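Local coordinates for disulfide bond protein A (Staphylococcus aureus, PDB 3BCI) that probably acts as a thiol-disulfide oxidoreductase of the DsbA subfamily in the oxidative folding of proteins, at residues Y21-K27 and F87-E93. Where two conformers were deposited one is given. Numbering follows the deposited sequence.
Sequences YKCPYCK and FAAQQDE
Phe-87 lays its ring between Tyr-21 and Cys-26: the edge of the Tyr-21 ring meets one face (edge-to-face, centroids 5.0 Å apart, planes at 51°), Cys-26 O lies over the opposite face, and Cys-26 CB is 3.7 Å from Phe-87 CE2. With chi1 of both aromatic side chains in m (Tyr-21 -75°, Phe-87 -90°), Tyr-21 CD1 comes to 3.8 Å from Phe-87 CZ. Gln-90, with phi/psi of -50/133 in the loop that follows helix 79-88, is extended (chi1 and chi2 both t), so that its NE2 donates to Tyr-21 O (2.7 Å) and Cys-23 O (2.9 Å). This amide thus ties the helical domain to the thioredoxin-type CxxC motif, whose Cys-23 is the N-cap of helix 24-42: Cys-26 N donates weakly to Cys-23 SG at 3.5 Å. The CA register pairs Lys-27 with Phe-87 (5.4 Å) and Lys-22 with Glu-93 (5.5 Å). From Lys-22, NZ reaches Glu-93 O at 3.1 Å, besides bonding Leu-57 O and forming a salt bridge with Asp-60; a water donates to Lys-22 O (2.7 Å) and Gln-91 O (2.8 Å).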
ATOM      1  N   TYR A  21       1.073   6.310   3.015  1.00 23.69           N
ATOM      2  CA  TYR A  21      -0.081   6.937   2.385  1.00 24.87           C
ATOM      3  C   TYR A  21      -0.088   8.457   2.539  1.00 25.27           C
ATOM      4  O   TYR A  21      -0.762   9.154   1.787  1.00 22.65           O
ATOM      5  CB  TYR A  21      -1.384   6.356   2.955  1.00 22.51           C
ATOM      6  CG  TYR A  21      -1.704   4.971   2.451  1.00 25.74           C
ATOM      7  CD1 TYR A  21      -1.975   4.753   1.103  1.00 25.82           C
ATOM      8  CD2 TYR A  21      -1.716   3.874   3.314  1.00 23.76           C
ATOM      9  CE1 TYR A  21      -2.244   3.480   0.621  1.00 31.07           C
ATOM     10  CE2 TYR A  21      -1.985   2.591   2.837  1.00 22.37           C
ATOM     11  CZ  TYR A  21      -2.246   2.405   1.490  1.00 28.85           C
ATOM     12  OH  TYR A  21      -2.504   1.147   1.001  1.00 26.06           O
ATOM     13  N   LYS A  22       0.669   8.968   3.505  1.00 26.17           N
ATOM     14  CA  LYS A  22       0.732  10.410   3.747  1.00 29.98           C
ATOM     15  C   LYS A  22       1.871  11.074   2.985  1.00 34.41           C
ATOM     16  O   LYS A  22       2.019  12.297   3.018  1.00 35.71           O
ATOM     17  CB  LYS A  22       0.930  10.681   5.240  1.00 28.77           C
ATOM     18  CG  LYS A  22      -0.207  10.188   6.118  1.00 30.32           C
ATOM     19  CD  LYS A  22      -0.070  10.670   7.561  1.00 31.31           C
ATOM     20  CE  LYS A  22      -0.346  12.164   7.688  1.00 32.37           C
ATOM     21  NZ  LYS A  22      -0.117  12.637   9.086  1.00 33.64           N
ATOM     22  N   CYS A  23       2.653  10.260   2.294  0.80 31.36           N
ATOM     23  CA  CYS A  23       3.773  10.772   1.526  0.80 31.86           C
ATOM     24  C   CYS A  23       3.385  11.265   0.138  0.80 31.00           C
ATOM     25  O   CYS A  23       2.861  10.515  -0.690  0.80 31.72           O
ATOM     26  CB  CYS A  23       4.856   9.706   1.428  0.80 27.59           C
ATOM     27  SG  CYS A  23       6.235  10.148   0.395  0.80 41.78           S
ATOM     28  N   PRO A  24       3.652  12.549  -0.131  1.00 30.33           N
ATOM     29  CA  PRO A  24       3.335  13.176  -1.419  1.00 28.91           C
ATOM     30  C   PRO A  24       3.944  12.502  -2.630  1.00 23.96           C
ATOM     31  O   PRO A  24       3.267  12.318  -3.640  1.00 28.26           O
ATOM     32  CB  PRO A  24       3.831  14.613  -1.242  1.00 37.41           C
ATOM     33  CG  PRO A  24       3.704  14.838   0.240  1.00 36.81           C
ATOM     34  CD  PRO A  24       4.228  13.542   0.796  1.00 32.23           C
ATOM     35  N   TYR A  25       5.219  12.140  -2.536  1.00 24.79           N
ATOM     36  CA  TYR A  25       5.892  11.493  -3.655  1.00 29.21           C
ATOM     37  C   TYR A  25       5.379  10.081  -3.884  1.00 30.97           C
ATOM     38  O   TYR A  25       5.381   9.585  -5.004  1.00 28.09           O
ATOM     39  CB  TYR A  25       7.410  11.476  -3.434  1.00 31.72           C
ATOM     40  CG  TYR A  25       8.072  12.827  -3.639  1.00 36.13           C
ATOM     41  CD1 TYR A  25       7.318  13.951  -3.981  1.00 35.54           C
ATOM     42  CD2 TYR A  25       9.450  12.982  -3.484  1.00 40.43           C
ATOM     43  CE1 TYR A  25       7.917  15.195  -4.165  1.00 38.79           C
ATOM     44  CE2 TYR A  25      10.059  14.222  -3.666  1.00 45.41           C
ATOM     45  CZ  TYR A  25       9.288  15.322  -4.007  1.00 46.74           C
ATOM     46  OH  TYR A  25       9.889  16.547  -4.192  1.00 54.40           O
ATOM     47  N   CYS A  26       4.937   9.431  -2.805  0.80 25.23           N
ATOM     48  CA  CYS A  26       4.389   8.078  -2.902  0.80 29.41           C
ATOM     49  C   CYS A  26       3.067   8.147  -3.675  0.80 27.30           C
ATOM     50  O   CYS A  26       2.704   7.228  -4.410  0.80 23.28           O
ATOM     51  CB  CYS A  26       4.154   7.496  -1.504  0.80 20.27           C
ATOM     52  SG  CYS A  26       5.660   7.147  -0.594  0.80 31.24           S
ATOM     53  N   LYS A  27       2.358   9.256  -3.509  1.00 23.19           N
ATOM     54  CA  LYS A  27       1.083   9.464  -4.197  1.00 27.23           C
ATOM     55  C   LYS A  27       1.389   9.583  -5.694  1.00 27.33           C
ATOM     56  O   LYS A  27       0.650   9.073  -6.538  1.00 25.64           O
ATOM     57  CB  LYS A  27       0.431  10.754  -3.675  1.00 24.22           C
ATOM     58  CG  LYS A  27      -0.808  11.226  -4.420  1.00 30.23           C
ATOM     59  CD  LYS A  27      -1.381  12.473  -3.737  1.00 28.47           C
ATOM     60  CE  LYS A  27      -2.614  13.004  -4.440  1.00 30.46           C
ATOM     61  NZ  LYS A  27      -2.298  13.594  -5.771  1.00 41.27           N
ATOM     62  N   PHE A  87      -4.715   7.180  -1.733  1.00 28.02           N
ATOM     63  CA  PHE A  87      -3.691   8.150  -2.106  1.00 30.84           C
ATOM     64  C   PHE A  87      -4.354   9.397  -2.695  1.00 30.35           C
ATOM     65  O   PHE A  87      -3.900  10.519  -2.465  1.00 32.64           O
ATOM     66  CB  PHE A  87      -2.722   7.556  -3.137  1.00 24.03           C
ATOM     67  CG  PHE A  87      -1.537   6.867  -2.532  1.00 22.03           C
ATOM     68  CD1 PHE A  87      -1.289   5.526  -2.796  1.00 20.57           C
ATOM     69  CD2 PHE A  87      -0.651   7.563  -1.716  1.00 28.18           C
ATOM     70  CE1 PHE A  87      -0.178   4.885  -2.255  1.00 18.89           C
ATOM     71  CE2 PHE A  87       0.467   6.931  -1.168  1.00 25.53           C
ATOM     72  CZ  PHE A  87       0.705   5.589  -1.440  1.00 30.36           C
ATOM     73  N   ALA A  88      -5.438   9.195  -3.439  1.00 31.39           N
ATOM     74  CA  ALA A  88      -6.165  10.301  -4.068  1.00 35.67           C
ATOM     75  C   ALA A  88      -6.777  11.278  -3.062  1.00 38.71           C
ATOM     76  O   ALA A  88      -7.028  12.436  -3.391  1.00 44.50           O
ATOM     77  CB  ALA A  88      -7.259   9.752  -4.987  1.00 31.77           C
ATOM     78  N   ALA A  89      -7.012  10.817  -1.840  1.00 36.23           N
ATOM     79  CA  ALA A  89      -7.603  11.671  -0.812  1.00 37.62           C
ATOM     80  C   ALA A  89      -6.557  12.316   0.088  1.00 32.36           C
ATOM     81  O   ALA A  89      -6.894  12.999   1.051  1.00 36.16           O
ATOM     82  CB  ALA A  89      -8.576  10.855   0.035  1.00 42.42           C
ATOM     83  N   GLN A  90      -5.287  12.101  -0.231  1.00 29.59           N
ATOM     84  CA  GLN A  90      -4.187  12.641   0.563  1.00 36.90           C
ATOM     85  C   GLN A  90      -4.301  14.135   0.873  1.00 37.86           C
ATOM     86  O   GLN A  90      -4.578  14.945  -0.010  1.00 36.83           O
ATOM     87  CB  GLN A  90      -2.859  12.378  -0.150  1.00 32.16           C
ATOM     88  CG  GLN A  90      -1.634  12.673   0.693  1.00 31.20           C
ATOM     89  CD  GLN A  90      -0.342  12.347  -0.029  1.00 34.68           C
ATOM     90  OE1 GLN A  90       0.250  13.201  -0.688  1.00 31.75           O
ATOM     91  NE2 GLN A  90       0.095  11.094   0.078  1.00 26.56           N
ATOM     92  N   GLN A  91      -4.083  14.490   2.136  1.00 35.85           N
ATOM     93  CA  GLN A  91      -4.133  15.885   2.570  1.00 43.44           C
ATOM     94  C   GLN A  91      -2.724  16.293   2.981  1.00 43.27           C
ATOM     95  O   GLN A  91      -1.760  15.571   2.719  1.00 38.81           O
ATOM     96  CB  GLN A  91      -5.071  16.047   3.772  1.00 35.27           C
ATOM     97  CG  GLN A  91      -6.549  15.851   3.478  1.00 46.45           C
ATOM     98  CD  GLN A  91      -7.125  16.964   2.628  1.00 63.84           C
ATOM     99  OE1 GLN A  91      -6.805  18.138   2.826  1.00 73.31           O
ATOM    100  NE2 GLN A  91      -7.991  16.607   1.687  1.00 66.25           N
ATOM    101  N   ASP A  92      -2.607  17.450   3.627  1.00 44.10           N
ATOM    102  CA  ASP A  92      -1.310  17.929   4.084  1.00 45.41           C
ATOM    103  C   ASP A  92      -0.769  16.865   5.022  1.00 39.86           C
ATOM    104  O   ASP A  92      -1.500  16.353   5.867  1.00 44.84           O
ATOM    105  CB  ASP A  92      -1.459  19.244   4.848  1.00 51.33           C
ATOM    106  CG  ASP A  92      -0.125  19.890   5.150  1.00 60.08           C
ATOM    107  OD1 ASP A  92       0.493  20.433   4.211  1.00 76.58           O
ATOM    108  OD2 ASP A  92       0.314  19.847   6.319  1.00 65.63           O
ATOM    109  N   GLU A  93       0.509  16.537   4.884  0.50 41.87           N
ATOM    110  CA  GLU A  93       1.113  15.511   5.721  0.50 41.20           C
ATOM    111  C   GLU A  93       1.227  15.912   7.189  0.50 40.88           C
ATOM    112  O   GLU A  93       1.507  15.073   8.044  1.00 37.28           O
ATOM    113  CB  GLU A  93       2.489  15.140   5.179  0.50 40.46           C
ATOM    114  CG  GLU A  93       3.543  16.202   5.383  0.50 39.94           C
ATOM    115  CD  GLU A  93       4.780  15.915   4.580  0.50 33.15           C
ATOM    116  OE1 GLU A  93       4.807  16.279   3.390  0.50 47.72           O
ATOM    117  OE2 GLU A  93       5.713  15.309   5.135  0.50 27.49           O
TER
HETATM  118  O   HOH W   1      -0.258  13.413   3.818  1.00 29.90           O